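Local structure of CG4930 (Drosophila melanogaster, 3ISM) at residues Y25-V30 with A64-V69; K34-L39 with E93-D98; P153-Y158 with A165-S170; K258-G263 with D301-K306; S294-L299 with L321-A326. The protein inhibits the nuclease EndoG by binding to it, and probably acts as a ribonuclease inhibitor. The protein carries 1 engineered substitution. All coordinates share one frame; numbering follows the deposited sequence.

Contact 1: Y25-V30 with A64-V69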
# COMPACT_ATOMS: atom_id res chain seq x y z
N TYR C 25 -1.80 -20.77 37.63
CA TYR C 25 -2.71 -20.93 36.51
C TYR C 25 -3.84 -21.84 36.94
O TYR C 25 -3.92 -22.99 36.51
CB TYR C 25 -1.99 -21.51 35.29
CG TYR C 25 -0.95 -20.58 34.71
CD1 TYR C 25 -1.21 -19.87 33.54
CD2 TYR C 25 0.30 -20.43 35.32
CE1 TYR C 25 -0.25 -19.03 33.00
CE2 TYR C 25 1.25 -19.58 34.80
CZ TYR C 25 0.97 -18.89 33.64
OH TYR C 25 1.93 -18.06 33.11
N THR C 26 -4.69 -21.32 37.80
CA THR C 26 -5.76 -22.09 38.42
C THR C 26 -6.96 -22.23 37.49
O THR C 26 -7.55 -21.24 37.06
CB THR C 26 -6.20 -21.43 39.72
OG1 THR C 26 -5.05 -21.24 40.56
CG2 THR C 26 -7.22 -22.27 40.45
N ILE C 27 -7.33 -23.47 37.19
CA ILE C 27 -8.57 -23.73 36.50
C ILE C 27 -9.45 -24.58 37.42
O ILE C 27 -9.17 -25.76 37.65
CB ILE C 27 -8.35 -24.42 35.13
CG1 ILE C 27 -7.54 -23.50 34.20
CG2 ILE C 27 -9.70 -24.79 34.49
CD1 ILE C 27 -7.14 -24.12 32.86
N GLY C 28 -10.49 -23.97 37.98
CA GLY C 28 -11.41 -24.68 38.88
C GLY C 28 -12.38 -25.58 38.12
O GLY C 28 -12.60 -25.41 36.92
N LEU C 29 -12.96 -26.54 38.84
CA LEU C 29 -13.93 -27.46 38.25
C LEU C 29 -15.35 -26.89 38.20
O LEU C 29 -16.26 -27.56 37.71
CB LEU C 29 -13.94 -28.79 39.03
CG LEU C 29 -12.60 -29.49 39.30
CD1 LEU C 29 -12.77 -30.57 40.37
CD2 LEU C 29 -11.99 -30.08 38.05
N VAL C 30 -15.53 -25.68 38.73
CA VAL C 30 -16.85 -25.04 38.79
C VAL C 30 -17.25 -24.47 37.42
O VAL C 30 -18.28 -24.85 36.87
CB VAL C 30 -16.94 -23.97 39.92
CG1 VAL C 30 -18.26 -23.21 39.87
CG2 VAL C 30 -16.76 -24.61 41.30
N ALA C 64 -1.28 -26.66 30.05
CA ALA C 64 -0.99 -27.77 30.96
C ALA C 64 -2.04 -27.86 32.06
O ALA C 64 -2.45 -28.96 32.45
CB ALA C 64 0.42 -27.64 31.57
N ALA C 65 -2.49 -26.71 32.54
CA ALA C 65 -3.57 -26.67 33.52
C ALA C 65 -4.90 -27.17 32.92
O ALA C 65 -5.67 -27.89 33.57
CB ALA C 65 -3.73 -25.26 34.07
N ALA C 66 -5.15 -26.79 31.66
CA ALA C 66 -6.35 -27.25 30.96
C ALA C 66 -6.33 -28.77 30.77
O ALA C 66 -7.34 -29.42 31.04
CB ALA C 66 -6.50 -26.54 29.63
N ARG C 67 -5.20 -29.32 30.35
CA ARG C 67 -5.08 -30.78 30.17
C ARG C 67 -5.29 -31.57 31.46
O ARG C 67 -5.89 -32.65 31.43
CB ARG C 67 -3.72 -31.15 29.57
CG ARG C 67 -3.55 -30.70 28.14
CD ARG C 67 -2.30 -31.28 27.51
NE ARG C 67 -1.08 -30.96 28.24
CZ ARG C 67 -0.32 -29.90 27.98
NH1 ARG C 67 -0.68 -29.06 27.02
NH2 ARG C 67 0.78 -29.68 28.69
N ASP C 68 -4.78 -31.05 32.57
CA ASP C 68 -4.91 -31.68 33.90
C ASP C 68 -6.38 -31.80 34.29
O ASP C 68 -6.85 -32.87 34.68
CB ASP C 68 -4.18 -30.85 34.95
CG ASP C 68 -4.39 -31.37 36.37
OD1 ASP C 68 -4.23 -32.59 36.60
OD2 ASP C 68 -4.71 -30.55 37.26
N VAL C 69 -7.10 -30.69 34.18
CA VAL C 69 -8.50 -30.59 34.53
C VAL C 69 -9.41 -31.45 33.64
O VAL C 69 -10.32 -32.11 34.12
CB VAL C 69 -8.94 -29.09 34.55
CG1 VAL C 69 -10.44 -28.94 34.47
CG2 VAL C 69 -8.43 -28.43 35.81
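In this all-helical fold of the Ku C-terminal-like family, the loop leading into helix 32-43 lies across helix 52-75, and residues 25-30 rest on its segment 64-69. No hydrogen bond joins the two segments. The apolar contacts centre on Ile27. Its CG1 is anti to the carbonyl carbon (chi1 -62°), and the chain runs on extended so that CD1 reaches the helix backbone, 3.5 Å from Ala66 N and 3.8 Å from Ala65 CB. The Ile27 and Val69 side chains cross obliquely, with Ile27 CB 4.1 Å from Val69 CG2. Leu29 slides past Val69 in the opposite direction, CD2 meeting CG1. An alanine at Ile27 would remove CG1, CG2 and CD1, and would probably loosen the loop over Ala65 and Ala66 and weaken its packing on Tyr36 and Leu39 of helix 32-43. Polar links lie outside the pair: Gly28 N is hydrogen-bonded to Asp35 and Leu29 O to Lys87, while the Tyr25 ring turns off to a cation-pi contact with Arg43. Two loop carbonyls press on methyl groups of the helix. Tyr25 O sits 3.3 Å from Ala65 CB, and Ile27 O lies 3.3 Å from Val69 CG2.

Contact 2: K34-L39 with E93-D98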
# COMPACT_ATOMS: atom_id res chain seq x y z
N LYS C 34 -14.48 -20.91 31.55
CA LYS C 34 -14.32 -19.48 31.92
C LYS C 34 -12.97 -19.16 32.56
O LYS C 34 -12.30 -18.21 32.17
CB LYS C 34 -15.49 -19.01 32.79
CG LYS C 34 -15.22 -17.75 33.62
CD LYS C 34 -16.37 -17.47 34.60
CE LYS C 34 -15.95 -16.45 35.65
NZ LYS C 34 -17.13 -15.85 36.35
N ASP C 35 -12.56 -19.96 33.55
CA ASP C 35 -11.22 -19.84 34.15
C ASP C 35 -10.12 -19.93 33.08
O ASP C 35 -9.16 -19.16 33.10
CB ASP C 35 -10.98 -20.92 35.21
CG ASP C 35 -11.86 -20.74 36.44
OD1 ASP C 35 -12.47 -19.66 36.61
OD2 ASP C 35 -11.92 -21.69 37.25
N TYR C 36 -10.29 -20.87 32.15
CA TYR C 36 -9.34 -21.09 31.06
C TYR C 36 -9.27 -19.87 30.14
O TYR C 36 -8.18 -19.38 29.85
CB TYR C 36 -9.68 -22.36 30.25
CG TYR C 36 -8.86 -22.45 28.97
CD1 TYR C 36 -7.56 -22.93 29.00
CD2 TYR C 36 -9.38 -22.02 27.74
CE1 TYR C 36 -6.79 -23.00 27.83
CE2 TYR C 36 -8.62 -22.08 26.58
CZ TYR C 36 -7.32 -22.57 26.64
OH TYR C 36 -6.55 -22.62 25.50
N GLN C 37 -10.43 -19.38 29.72
CA GLN C 37 -10.54 -18.20 28.86
C GLN C 37 -9.95 -16.94 29.49
O GLN C 37 -9.44 -16.08 28.77
CB GLN C 37 -12.01 -17.97 28.44
CG GLN C 37 -12.52 -18.96 27.37
CD GLN C 37 -14.00 -18.78 27.03
OE1 GLN C 37 -14.84 -18.55 27.90
NE2 GLN C 37 -14.33 -18.90 25.74
N LYS C 38 -10.03 -16.82 30.81
CA LYS C 38 -9.53 -15.61 31.49
C LYS C 38 -8.01 -15.59 31.48
O LYS C 38 -7.41 -14.54 31.28
CB LYS C 38 -10.06 -15.50 32.92
CG LYS C 38 -9.81 -14.14 33.58
CD LYS C 38 -10.13 -14.16 35.08
CE LYS C 38 -9.55 -12.94 35.79
NZ LYS C 38 -9.82 -12.97 37.26
N LEU C 39 -7.41 -16.76 31.66
CA LEU C 39 -5.96 -16.91 31.60
C LEU C 39 -5.40 -16.59 30.20
O LEU C 39 -4.43 -15.87 30.08
CB LEU C 39 -5.55 -18.32 32.03
CG LEU C 39 -5.85 -18.73 33.48
CD1 LEU C 39 -5.67 -20.23 33.63
CD2 LEU C 39 -4.98 -17.93 34.47
N GLU C 93 -12.58 -28.53 23.59
CA GLU C 93 -12.85 -27.79 22.37
C GLU C 93 -12.20 -26.39 22.36
O GLU C 93 -11.51 -26.03 21.41
CB GLU C 93 -14.36 -27.66 22.17
CG GLU C 93 -14.73 -27.18 20.81
CD GLU C 93 -16.03 -27.80 20.31
OE1 GLU C 93 -16.89 -28.22 21.13
OE2 GLU C 93 -16.17 -27.87 19.07
N GLU C 94 -12.43 -25.61 23.41
CA GLU C 94 -11.80 -24.30 23.55
C GLU C 94 -10.27 -24.40 23.57
O GLU C 94 -9.58 -23.67 22.85
CB GLU C 94 -12.28 -23.60 24.82
CG GLU C 94 -11.79 -22.17 25.00
CD GLU C 94 -12.46 -21.17 24.07
OE1 GLU C 94 -13.61 -21.41 23.66
OE2 GLU C 94 -11.83 -20.14 23.75
N TYR C 95 -9.75 -25.32 24.37
CA TYR C 95 -8.30 -25.50 24.46
C TYR C 95 -7.68 -25.88 23.10
O TYR C 95 -6.70 -25.24 22.66
CB TYR C 95 -7.89 -26.43 25.59
CG TYR C 95 -6.50 -27.01 25.43
CD1 TYR C 95 -5.41 -26.19 25.19
CD2 TYR C 95 -6.29 -28.38 25.52
CE1 TYR C 95 -4.14 -26.73 25.02
CE2 TYR C 95 -5.02 -28.91 25.36
CZ TYR C 95 -3.96 -28.08 25.11
OH TYR C 95 -2.70 -28.59 24.97
N ARG C 96 -8.26 -26.88 22.42
CA ARG C 96 -7.81 -27.28 21.08
C ARG C 96 -7.77 -26.12 20.06
O ARG C 96 -6.85 -26.02 19.25
CB ARG C 96 -8.71 -28.39 20.53
CG ARG C 96 -8.23 -28.95 19.19
CD ARG C 96 -9.12 -30.08 18.71
NE ARG C 96 -8.49 -30.82 17.61
CZ ARG C 96 -8.50 -30.42 16.34
NH1 ARG C 96 -9.12 -29.29 16.00
NH2 ARG C 96 -7.92 -31.15 15.41
N GLY C 97 -8.79 -25.26 20.11
CA GLY C 97 -8.88 -24.11 19.22
C GLY C 97 -7.70 -23.19 19.38
O GLY C 97 -7.20 -22.64 18.40
N ASP C 98 -7.25 -23.01 20.61
CA ASP C 98 -6.04 -22.23 20.88
C ASP C 98 -4.78 -22.98 20.51
O ASP C 98 -3.85 -22.39 19.94
CB ASP C 98 -5.99 -21.82 22.36
CG ASP C 98 -7.02 -20.77 22.69
OD1 ASP C 98 -7.33 -19.96 21.80
OD2 ASP C 98 -7.54 -20.75 23.81
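Tyr36 bridges two nearly parallel helices, whose segments 34-39 and 93-98 run 22° apart with axes 10.7 Å from each other at closest approach. Its CB points at the facing helix, and CG is anti to the backbone N (chi1 170°), so the ring reaches straight across. Along one side of the ring, CD2 and CE2 meet the aliphatic part of Glu94, with CE2 3.5 Å from Glu94 CG. CZ passes the backbone of Tyr95, 3.8 Å from its CA. The tip, OH, lies in the plane of the Tyr95 ring, at its edge, 3.8 Å from Tyr95 CD1. There it donates a hydrogen bond to Asp98 OD2 of 2.7 Å, received on the anti lone pair; the two side chains meet tip to tip, ring and carboxylate nearly coplanar. Asp98 OD1 forms a salt bridge with Arg93 of the CG8862 chain, so Tyr36 probably acts as a second-shell residue that helps hold this carboxylate in place. Glu94 bends at chi2, bringing its carboxylate 3.3 Å (OE1) from Gln37 NE2, while OE2 pairs with Arg94 of the CG8862 chain. Helix 52-75 packs against both helices: Tyr36 touches its Phe59 and Thr62, Asp98 meets Phe59, and Tyr95 lies on Ala63 with its hydroxyl hydrogen-bonded to Arg67.

Contact 3: P153-Y158 with A165-S170; sequences PPLEFY and APFAAS
The rings of Tyr158 and Phe167 stand perpendicular, planes at 90° and centroids 5.7 Å apart, and touch through CE1 of each at 3.8 Å. Phe167 holds its CG in the crowded position between backbone N and carbonyl carbon (chi1 58°), which folds the ring back beneath its own turn; Ala165 CB then sits over the ring centre, 3.5 Å above the plane. The same methyl packs against Tyr158 CD1 at 3.7 Å, so Ala165 fills the angle between the two rings. Farther round the Phe167 ring, Leu155 CD1 meets CE2 and also Ala168 CB, both at 3.8 Å, while Pro154 O lies at the ring edge near CZ. An alanine in place of Tyr158 would remove the ring beside Ala165 and Phe167 together with the hydroxyl hydrogen-bonded to Gly137 N, and would probably leave the Phe167 ring less firmly placed. One water joins the backbones, donating to Leu155 O (2.7 Å) and accepting from Ala165 N. Trp140 adds another ring against Phe167. The whole is a loop folded back on itself, in which an inverse gamma turn centred on Pro154 faces a type I beta turn, Ala165 to Ala168, that leads into helix 168-173.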
# COMPACT_ATOMS: atom_id res chain seq x y z
N PRO C 153 -2.37 -36.45 7.14
CA PRO C 153 -3.59 -36.27 7.94
C PRO C 153 -3.71 -37.34 9.03
O PRO C 153 -3.26 -38.47 8.81
CB PRO C 153 -4.72 -36.41 6.93
CG PRO C 153 -4.12 -37.11 5.74
CD PRO C 153 -2.67 -36.76 5.72
N PRO C 154 -4.27 -36.98 10.20
CA PRO C 154 -4.35 -37.88 11.36
C PRO C 154 -5.55 -38.82 11.29
O PRO C 154 -6.37 -38.86 12.20
CB PRO C 154 -4.48 -36.91 12.53
CG PRO C 154 -5.20 -35.75 11.96
CD PRO C 154 -4.88 -35.67 10.50
N LEU C 155 -5.62 -39.57 10.21
CA LEU C 155 -6.73 -40.47 9.91
C LEU C 155 -6.76 -41.64 10.88
O LEU C 155 -7.83 -42.07 11.33
CB LEU C 155 -6.53 -41.03 8.51
CG LEU C 155 -7.74 -41.64 7.82
CD1 LEU C 155 -8.46 -40.56 7.01
CD2 LEU C 155 -7.29 -42.78 6.91
N GLU C 156 -5.57 -42.13 11.19
CA GLU C 156 -5.33 -43.34 11.97
C GLU C 156 -5.73 -43.17 13.44
O GLU C 156 -6.09 -44.13 14.12
CB GLU C 156 -3.83 -43.69 11.87
CG GLU C 156 -3.29 -43.87 10.43
CD GLU C 156 -3.09 -42.55 9.64
OE1 GLU C 156 -3.20 -41.44 10.20
OE2 GLU C 156 -2.80 -42.64 8.43
N PHE C 157 -5.63 -41.92 13.91
CA PHE C 157 -6.01 -41.58 15.28
C PHE C 157 -7.44 -42.06 15.55
O PHE C 157 -7.75 -42.57 16.63
CB PHE C 157 -5.92 -40.07 15.51
CG PHE C 157 -6.53 -39.60 16.83
CD1 PHE C 157 -5.77 -39.57 17.99
CD2 PHE C 157 -7.85 -39.18 16.89
CE1 PHE C 157 -6.33 -39.15 19.19
CE2 PHE C 157 -8.42 -38.78 18.09
CZ PHE C 157 -7.65 -38.75 19.24
N TYR C 158 -8.30 -41.88 14.55
CA TYR C 158 -9.74 -42.05 14.70
C TYR C 158 -10.22 -43.48 14.43
O TYR C 158 -11.36 -43.81 14.72
CB TYR C 158 -10.45 -41.08 13.74
CG TYR C 158 -10.30 -39.60 14.08
CD1 TYR C 158 -9.35 -38.81 13.44
CD2 TYR C 158 -11.14 -39.00 15.01
CE1 TYR C 158 -9.22 -37.44 13.75
CE2 TYR C 158 -11.04 -37.65 15.31
CZ TYR C 158 -10.08 -36.87 14.68
OH TYR C 158 -9.99 -35.54 15.01
N ALA C 165 -12.37 -41.43 10.80
CA ALA C 165 -12.34 -39.97 10.77
C ALA C 165 -13.53 -39.45 9.95
O ALA C 165 -13.80 -39.98 8.87
CB ALA C 165 -11.03 -39.50 10.16
N PRO C 166 -14.26 -38.44 10.47
CA PRO C 166 -15.38 -37.86 9.71
C PRO C 166 -14.93 -37.28 8.37
O PRO C 166 -15.73 -37.23 7.43
CB PRO C 166 -15.87 -36.73 10.62
CG PRO C 166 -15.40 -37.09 11.96
CD PRO C 166 -14.10 -37.79 11.78
N PHE C 167 -13.67 -36.87 8.29
CA PHE C 167 -13.09 -36.37 7.05
C PHE C 167 -12.49 -37.45 6.14
O PHE C 167 -11.92 -37.12 5.08
CB PHE C 167 -12.02 -35.33 7.35
CG PHE C 167 -10.90 -35.82 8.23
CD1 PHE C 167 -10.84 -35.46 9.56
CD2 PHE C 167 -9.89 -36.63 7.71
CE1 PHE C 167 -9.80 -35.91 10.36
CE2 PHE C 167 -8.85 -37.08 8.51
CZ PHE C 167 -8.80 -36.71 9.84
N ALA C 168 -12.58 -38.72 6.53
CA ALA C 168 -11.96 -39.80 5.75
C ALA C 168 -12.42 -39.82 4.29
O ALA C 168 -11.59 -39.91 3.38
CB ALA C 168 -12.17 -41.15 6.40
N ALA C 169 -13.73 -39.72 4.08
CA ALA C 169 -14.31 -39.75 2.73
C ALA C 169 -13.80 -38.60 1.87
O ALA C 169 -13.52 -38.80 0.68
CB ALA C 169 -15.83 -39.75 2.78
N SER C 170 -13.67 -37.41 2.47
CA SER C 170 -13.14 -36.22 1.79
C SER C 170 -11.71 -36.40 1.29
O SER C 170 -11.39 -35.95 0.19
CB SER C 170 -13.23 -34.97 2.69
OG SER C 170 -12.18 -34.91 3.66
O HOH W 1 -10.00 -43.14 10.22

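Contact 4: K258-G263 with D301-K306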
# COMPACT_ATOMS: atom_id res chain seq x y z
N LYS C 258 -12.73 34.52 -37.08
CA LYS C 258 -13.49 34.60 -38.33
C LYS C 258 -14.96 34.89 -38.07
O LYS C 258 -15.52 35.85 -38.61
CB LYS C 258 -13.34 33.32 -39.17
CG LYS C 258 -12.48 33.46 -40.42
CD LYS C 258 -11.04 33.05 -40.19
CE LYS C 258 -10.23 33.12 -41.49
NZ LYS C 258 -8.92 32.43 -41.36
N LEU C 259 -15.58 34.07 -37.22
CA LEU C 259 -16.99 34.19 -36.85
C LEU C 259 -17.39 35.60 -36.41
O LEU C 259 -18.48 36.08 -36.72
CB LEU C 259 -17.33 33.20 -35.72
CG LEU C 259 -17.54 31.72 -36.07
CD1 LEU C 259 -17.14 30.82 -34.90
CD2 LEU C 259 -18.97 31.46 -36.52
N LEU C 260 -16.47 36.25 -35.70
CA LEU C 260 -16.71 37.55 -35.11
C LEU C 260 -16.25 38.73 -35.98
O LEU C 260 -16.82 39.82 -35.89
CB LEU C 260 -16.03 37.63 -33.74
CG LEU C 260 -16.53 36.77 -32.58
CD1 LEU C 260 -15.60 36.92 -31.41
CD2 LEU C 260 -17.96 37.13 -32.18
N PHE C 261 -15.23 38.51 -36.80
CA PHE C 261 -14.58 39.63 -37.50
C PHE C 261 -14.44 39.52 -39.03
O PHE C 261 -13.68 40.27 -39.63
CB PHE C 261 -13.21 39.93 -36.86
CG PHE C 261 -13.27 40.10 -35.36
CD1 PHE C 261 -13.96 41.15 -34.79
CD2 PHE C 261 -12.63 39.19 -34.53
CE1 PHE C 261 -14.02 41.30 -33.41
CE2 PHE C 261 -12.68 39.33 -33.15
CZ PHE C 261 -13.38 40.39 -32.59
N ASP C 262 -15.19 38.60 -39.65
CA ASP C 262 -15.26 38.55 -41.12
C ASP C 262 -16.07 39.74 -41.64
O ASP C 262 -15.86 40.20 -42.77
CB ASP C 262 -15.88 37.23 -41.61
CG ASP C 262 -14.87 36.08 -41.64
OD1 ASP C 262 -13.66 36.33 -41.83
OD2 ASP C 262 -15.30 34.92 -41.47
N GLY C 263 -16.98 40.21 -40.80
CA GLY C 263 -17.76 41.42 -41.05
C GLY C 263 -18.42 41.81 -39.75
O GLY C 263 -17.77 41.84 -38.70
N ASP C 301 -10.03 43.18 -26.69
CA ASP C 301 -9.69 44.48 -27.28
C ASP C 301 -10.26 44.65 -28.69
O ASP C 301 -10.65 45.75 -29.08
CB ASP C 301 -8.17 44.68 -27.30
CG ASP C 301 -7.57 44.83 -25.91
OD1 ASP C 301 -8.32 44.78 -24.91
OD2 ASP C 301 -6.33 45.00 -25.81
N GLU C 302 -10.31 43.55 -29.44
CA GLU C 302 -10.91 43.56 -30.77
C GLU C 302 -12.45 43.56 -30.72
O GLU C 302 -13.10 44.15 -31.59
CB GLU C 302 -10.38 42.39 -31.61
CG GLU C 302 -10.53 42.57 -33.13
CD GLU C 302 -9.94 43.88 -33.64
OE1 GLU C 302 -8.84 44.27 -33.20
OE2 GLU C 302 -10.60 44.52 -34.50
N VAL C 303 -13.01 42.89 -29.71
CA VAL C 303 -14.46 42.92 -29.47
C VAL C 303 -14.91 44.36 -29.17
O VAL C 303 -15.93 44.83 -29.69
CB VAL C 303 -14.87 41.95 -28.31
CG1 VAL C 303 -16.23 42.32 -27.72
CG2 VAL C 303 -14.88 40.51 -28.79
N LEU C 304 -14.11 45.06 -28.36
CA LEU C 304 -14.38 46.45 -27.98
C LEU C 304 -14.05 47.48 -29.07
O LEU C 304 -14.66 48.55 -29.10
CB LEU C 304 -13.65 46.78 -26.68
CG LEU C 304 -14.05 45.95 -25.45
CD1 LEU C 304 -13.09 46.19 -24.29
CD2 LEU C 304 -15.50 46.19 -25.01
N THR C 305 -13.10 47.17 -29.95
CA THR C 305 -12.82 48.08 -31.08
C THR C 305 -13.93 47.99 -32.14
O THR C 305 -14.35 49.00 -32.70
CB THR C 305 -11.42 47.86 -31.69
OG1 THR C 305 -10.43 47.84 -30.66
CG2 THR C 305 -11.06 48.97 -32.68
N LYS C 306 -14.42 46.77 -32.38
CA LYS C 306 -15.50 46.54 -33.34
C LYS C 306 -16.89 46.84 -32.76
O LYS C 306 -17.90 46.70 -33.46
CB LYS C 306 -15.45 45.09 -33.85
CG LYS C 306 -14.27 44.79 -34.76
CD LYS C 306 -14.65 44.94 -36.23
CE LYS C 306 -13.41 44.95 -37.11
NZ LYS C 306 -12.76 46.30 -37.13
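This is a carbon-mediated contact between the C-terminal ends of helix 238-261 and helix 290-305, centred on the ring of Phe261. Phe261 CG is anti to the carbonyl carbon (chi1 -50°), which projects the ring onto the other helix. One face takes Glu302 CG in a CH-pi contact, 3.7 Å from the centroid and 16° off the ring normal; the opposite face is covered by CB of the preceding Leu260, so the ring is sandwiched. CZ also reaches Val303 CG2 at 4.1 Å, and CE1 lies 3.5 Å from Glu302 O. Lys306 bends at chi2 and brings CG to within 3.7 Å of Phe261 CD1. Leu299, Leu308 and Trp257 also lie against Phe261. Glu302 and Lys306 thus lend their methylene groups to the ring while their charged ends turn to each other in a long salt bridge, NZ to OE2 3.8 Å. No hydrogen bond crosses the contact, so its cohesion probably comes mainly from the CH-pi contact and the burial of carbon.

Contact 5: S294-L299 with L321-A326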
# COMPACT_ATOMS: atom_id res chain seq x y z
N SER C 294 -3.01 35.06 -22.60
CA SER C 294 -2.44 36.13 -23.38
C SER C 294 -3.43 36.57 -24.47
O SER C 294 -3.74 37.76 -24.59
CB SER C 294 -1.12 35.69 -24.00
OG SER C 294 -0.42 34.84 -23.11
N TRP C 295 -3.93 35.60 -25.23
CA TRP C 295 -4.76 35.84 -26.41
C TRP C 295 -6.15 36.39 -26.08
O TRP C 295 -6.69 37.20 -26.84
CB TRP C 295 -4.89 34.56 -27.24
CG TRP C 295 -5.93 34.55 -28.35
CD1 TRP C 295 -5.75 34.96 -29.64
CD2 TRP C 295 -7.28 34.07 -28.26
NE1 TRP C 295 -6.91 34.78 -30.36
CE2 TRP C 295 -7.86 34.24 -29.54
CE3 TRP C 295 -8.05 33.52 -27.23
CZ2 TRP C 295 -9.19 33.87 -29.81
CZ3 TRP C 295 -9.37 33.16 -27.50
CH2 TRP C 295 -9.92 33.33 -28.79
N ILE C 296 -6.72 35.95 -24.96
CA ILE C 296 -8.09 36.38 -24.60
C ILE C 296 -8.19 37.91 -24.43
O ILE C 296 -9.23 38.50 -24.73
CB ILE C 296 -8.68 35.56 -23.40
CG1 ILE C 296 -10.21 35.60 -23.40
CG2 ILE C 296 -8.09 36.00 -22.04
CD1 ILE C 296 -10.86 34.93 -24.59
N PHE C 297 -7.09 38.52 -24.01
CA PHE C 297 -6.96 39.98 -23.92
C PHE C 297 -6.99 40.63 -25.30
O PHE C 297 -7.59 41.70 -25.46
CB PHE C 297 -5.66 40.35 -23.22
CG PHE C 297 -5.77 40.41 -21.73
CD1 PHE C 297 -6.17 41.58 -21.09
CD2 PHE C 297 -5.45 39.30 -20.95
CE1 PHE C 297 -6.27 41.64 -19.71
CE2 PHE C 297 -5.54 39.35 -19.56
CZ PHE C 297 -5.95 40.52 -18.94
N ASN C 298 -6.33 40.00 -26.27
CA ASN C 298 -6.35 40.46 -27.66
C ASN C 298 -7.76 40.39 -28.26
O ASN C 298 -8.19 41.32 -28.95
CB ASN C 298 -5.39 39.65 -28.53
CG ASN C 298 -3.94 39.77 -28.08
OD1 ASN C 298 -3.24 38.76 -27.96
ND2 ASN C 298 -3.48 41.00 -27.85
N LEU C 299 -8.47 39.30 -27.99
CA LEU C 299 -9.84 39.13 -28.46
C LEU C 299 -10.78 40.17 -27.85
O LEU C 299 -11.59 40.76 -28.58
CB LEU C 299 -10.36 37.71 -28.20
CG LEU C 299 -11.83 37.44 -28.53
CD1 LEU C 299 -12.12 37.63 -30.01
CD2 LEU C 299 -12.24 36.04 -28.10
N LEU C 321 -15.62 34.30 -19.50
CA LEU C 321 -14.71 33.75 -20.51
C LEU C 321 -13.36 34.45 -20.54
O LEU C 321 -12.63 34.41 -21.53
CB LEU C 321 -15.38 33.73 -21.89
CG LEU C 321 -16.64 32.84 -21.94
CD1 LEU C 321 -17.20 32.75 -23.35
CD2 LEU C 321 -16.37 31.43 -21.35
N GLY C 322 -13.03 35.07 -19.41
CA GLY C 322 -11.75 35.74 -19.26
C GLY C 322 -10.63 34.77 -18.96
O GLY C 322 -10.79 33.57 -19.19
N PRO C 323 -9.49 35.29 -18.48
CA PRO C 323 -8.34 34.48 -18.11
C PRO C 323 -8.73 33.31 -17.22
O PRO C 323 -9.65 33.42 -16.40
CB PRO C 323 -7.46 35.47 -17.33
CG PRO C 323 -7.76 36.79 -17.97
CD PRO C 323 -9.24 36.73 -18.28
N SER C 324 -8.05 32.17 -17.42
CA SER C 324 -8.26 31.00 -16.56
C SER C 324 -7.75 31.28 -15.15
O SER C 324 -6.75 31.98 -14.99
CB SER C 324 -7.55 29.80 -17.14
OG SER C 324 -7.89 28.62 -16.44
N CYS C 325 -8.44 30.74 -14.14
CA CYS C 325 -8.06 30.97 -12.74
C CYS C 325 -8.50 29.84 -11.80
O CYS C 325 -8.99 28.79 -12.26
CB CYS C 325 -8.57 32.34 -12.25
SG CYS C 325 -10.34 32.44 -12.01
N ALA C 326 -8.29 30.03 -10.49
CA ALA C 326 -8.58 28.99 -9.48
C ALA C 326 -10.05 28.61 -9.43
O ALA C 326 -10.43 27.64 -8.77
CB ALA C 326 -8.11 29.43 -8.09
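Residues 321-326 form a loop, extended over 322-325, that passes helical segment 294-299, with the nearest CA pair Gly322 and Ile296, 6.5 Å apart. Apolar on the helix side, the contact is met on the loop side by the Leu321 carbonyl and the Pro323 ring. Ile296 has CG1 anti to the backbone N (chi1 -157°) and CG2 in the crowded position between N and carbonyl carbon, so its two branches split over the loop. CG1 meets Leu321 O at 3.3 Å, with CD1 also near that oxygen, while CG2 packs on Pro323 N at 3.9 Å and on Pro323 CD at 4.0 Å. Pro323 crosses Ile296 at about a right angle and is also met by Phe297, whose CE2 touches its CG at 3.7 Å. The loop's polar backbone is held by other parts of the chain: Tyr292 OH binds Leu321 O, Tyr343 OH binds Gly322 N, and Lys281 NZ of helix 267-287 binds Gly322 O. Farther along, Ala326 O accepts from Arg134 of the CG8862 chain. Leu277 of helix 267-287 lies against Ile296, and Phe342 of helix 340-343 meets Phe297 edge-to-face, so the loop is packed on helix 290-305, with helices 267-287 and 340-343 beside the same residues.

Overall arrangement
The contacts fall into two groups on opposite sides of the chain's centre, contacts 1 to 3 in one and contacts 4 and 5 in the other; contacts 2 and 5 have centres about 74 Å apart. Those two are the buried ones, while contacts 1, 3 and 4 are only partly buried. Contacts 1 and 2 adjoin, loop 25-30 meeting helix 32-43 and helix 52-75 meeting helix 81-102, and contacts 4 and 5 share helix 290-305, Leu299 packing on Leu260 and Phe261. Contact 2 alone has a hydrogen bond directly between its segments, and its acceptor Asp98 pairs with the CG8862 chain, which contact 5 reaches through Ala326; contact 3 adds a water bridge, and contacts 1, 4 and 5 join their segments chiefly through carbon.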